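Local coordinates for protein diaminopimelate decarboxylase (Helicobacter pylori, PDB 2QGH) that catalyses the pyridoxal-5'-phosphate-dependent decarboxylation of diaminopimelate to L-lysine, the last step of bacterial lysine biosynthesis, at residues T30-F35 and I308-M313. Residues are numbered along the deposited sequence; the frame is centred on the assembly and turned at random.
Sequences THKTPF and IVDAGM
The pyrrolidine ring of Pro34 lies over one face of the Asp310 carboxylate, the two planes tilted by only about 20°. Pro34 CD sits almost directly above Asp310 CG at 3.8 Å, and Pro34 CB comes closer still, 3.4 Å from Asp310 OD1. At the edge, Thr33 OG1 lies close to the carboxylate plane and donates a short hydrogen bond to the syn lone pair of Asp310 OD2, 2.6 Å away; OD1 is hydrogen-bonded to the Thr293 hydroxyl and the Gln294 backbone N-H. Three bonds thus hold this buried acid and limit its rotation. Asp310 has CG between its backbone N and carbonyl carbon (chi1 60°), which carries the carboxylate across to Thr33 and Pro34. The threonine hydroxyl is itself tied on by the side-chain amide of Gln294.

All this belongs to the beta domain that accompanies the PLP-binding alpha/beta barrel in this family of decarboxylases. Strand 289-299 runs between strands 35-39 and 306-309, antiparallel to both; the contact therefore joins the loop entering one neighbour to the loop leaving the other, with Thr293 and Gln294 supplied by the strand in the middle. A cis peptide bond between Thr33 and Pro34 shapes the incoming loop. Farther along the outgoing one, Ala311 CB packs against Pro34 CB at 3.8 Å, and the Asp310 carbonyl O lies 3.7 Å from Pro34 CG. Toward solvent, Lys32 NZ stops 5.4 Å from Asp310 OD2, too far for a salt bridge, although its charge may still favour the ionised acid.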
loop_
_atom_site.group_PDB
_atom_site.type_symbol
_atom_site.label_atom_id
_atom_site.label_comp_id
_atom_site.label_asym_id
_atom_site.label_seq_id
_atom_site.Cartn_x
_atom_site.Cartn_y
_atom_site.Cartn_z
ATOM N N THR A 30 4.141 -19.992 -20.931
ATOM C CA THR A 30 4.446 -18.709 -21.560
ATOM C C THR A 30 4.408 -17.507 -20.624
ATOM O O THR A 30 4.698 -16.393 -21.047
ATOM C CB THR A 30 3.500 -18.427 -22.770
ATOM O OG1 THR A 30 2.129 -18.477 -22.347
ATOM C CG2 THR A 30 3.720 -19.461 -23.870
ATOM N N HIS A 31 4.058 -17.729 -19.359
ATOM C CA HIS A 31 4.003 -16.643 -18.381
ATOM C C HIS A 31 4.530 -17.059 -17.011
ATOM O O HIS A 31 4.182 -18.111 -16.479
ATOM C CB HIS A 31 2.573 -16.111 -18.257
ATOM C CG HIS A 31 2.099 -15.376 -19.475
ATOM N ND1 HIS A 31 1.007 -15.782 -20.215
ATOM C CD2 HIS A 31 2.581 -14.271 -20.092
ATOM C CE1 HIS A 31 0.839 -14.960 -21.235
ATOM N NE2 HIS A 31 1.781 -14.035 -21.184
ATOM N N LYS A 32 5.387 -16.217 -16.449
ATOM C CA LYS A 32 5.992 -16.474 -15.150
ATOM C C LYS A 32 5.158 -15.857 -14.037
ATOM O O LYS A 32 4.515 -14.831 -14.248
ATOM C CB LYS A 32 7.411 -15.887 -15.138
ATOM C CG LYS A 32 7.971 -15.536 -13.755
ATOM C CD LYS A 32 8.224 -16.765 -12.900
ATOM C CE LYS A 32 8.866 -16.398 -11.569
ATOM N NZ LYS A 32 10.163 -15.691 -11.769
ATOM N N THR A 33 5.169 -16.487 -12.863
ATOM C CA THR A 33 4.426 -15.992 -11.702
ATOM C C THR A 33 5.223 -14.906 -10.953
ATOM O O THR A 33 6.433 -14.777 -11.139
ATOM C CB THR A 33 4.121 -17.133 -10.695
ATOM O OG1 THR A 33 5.347 -17.745 -10.279
ATOM C CG2 THR A 33 3.213 -18.178 -11.317
ATOM N N PRO A 34 4.553 -14.106 -10.107
ATOM C CA PRO A 34 3.113 -14.163 -9.826
ATOM C C PRO A 34 2.387 -13.197 -10.759
ATOM O O PRO A 34 2.986 -12.260 -11.284
ATOM C CB PRO A 34 3.033 -13.718 -8.372
ATOM C CG PRO A 34 4.094 -12.629 -8.324
ATOM C CD PRO A 34 5.245 -13.238 -9.127
ATOM N N PHE A 35 1.106 -13.429 -10.986
ATOM C CA PHE A 35 0.362 -12.526 -11.840
ATOM C C PHE A 35 -1.116 -12.527 -11.531
ATOM O O PHE A 35 -1.616 -13.396 -10.825
ATOM C CB PHE A 35 0.583 -12.864 -13.318
ATOM C CG PHE A 35 0.271 -14.297 -13.685
ATOM C CD1 PHE A 35 1.286 -15.247 -13.761
ATOM C CD2 PHE A 35 -1.029 -14.681 -14.007
ATOM C CE1 PHE A 35 1.012 -16.560 -14.158
ATOM C CE2 PHE A 35 -1.311 -15.989 -14.406
ATOM C CZ PHE A 35 -0.289 -16.932 -14.483
ATOM N N ILE A 308 6.068 -20.444 1.758
ATOM C CA ILE A 308 6.576 -19.226 1.137
ATOM C C ILE A 308 6.266 -19.181 -0.348
ATOM O O ILE A 308 6.716 -20.024 -1.128
ATOM C CB ILE A 308 8.101 -19.102 1.365
ATOM C CG1 ILE A 308 8.380 -19.044 2.867
ATOM C CG2 ILE A 308 8.641 -17.855 0.706
ATOM C CD1 ILE A 308 9.770 -19.515 3.249
ATOM N N VAL A 309 5.500 -18.162 -0.723
ATOM C CA VAL A 309 5.057 -17.960 -2.089
ATOM C C VAL A 309 5.717 -16.708 -2.691
ATOM O O VAL A 309 6.201 -15.852 -1.951
ATOM C CB VAL A 309 3.516 -17.893 -2.061
ATOM C CG1 VAL A 309 2.999 -16.680 -2.808
ATOM C CG2 VAL A 309 2.947 -19.195 -2.598
ATOM N N ASP A 310 5.750 -16.589 -4.021
ATOM C CA ASP A 310 6.418 -15.439 -4.631
ATOM C C ASP A 310 5.647 -14.123 -4.763
ATOM O O ASP A 310 6.191 -13.157 -5.283
ATOM C CB ASP A 310 7.048 -15.816 -5.994
ATOM C CG ASP A 310 6.031 -16.315 -7.024
ATOM O OD1 ASP A 310 4.811 -16.157 -6.820
ATOM O OD2 ASP A 310 6.467 -16.863 -8.062
ATOM N N ALA A 311 4.398 -14.081 -4.304
ATOM C CA ALA A 311 3.598 -12.851 -4.333
ATOM C C ALA A 311 3.665 -12.304 -2.905
ATOM O O ALA A 311 3.856 -13.067 -1.964
ATOM C CB ALA A 311 2.148 -13.148 -4.716
ATOM N N GLY A 312 3.521 -10.995 -2.735
ATOM C CA GLY A 312 3.599 -10.443 -1.399
ATOM C C GLY A 312 2.593 -9.346 -1.121
ATOM O O GLY A 312 1.789 -8.985 -1.981
ATOM N N MET A 313 2.652 -8.804 0.086
ATOM C CA MET A 313 1.741 -7.746 0.490
ATOM C C MET A 313 1.788 -6.540 -0.446
ATOM O O MET A 313 0.790 -5.833 -0.597
ATOM C CB MET A 313 2.054 -7.314 1.918
ATOM C CG MET A 313 3.428 -6.682 2.081
ATOM S SD MET A 313 3.657 -6.171 3.782
ATOM C CE MET A 313 2.502 -4.755 3.888
#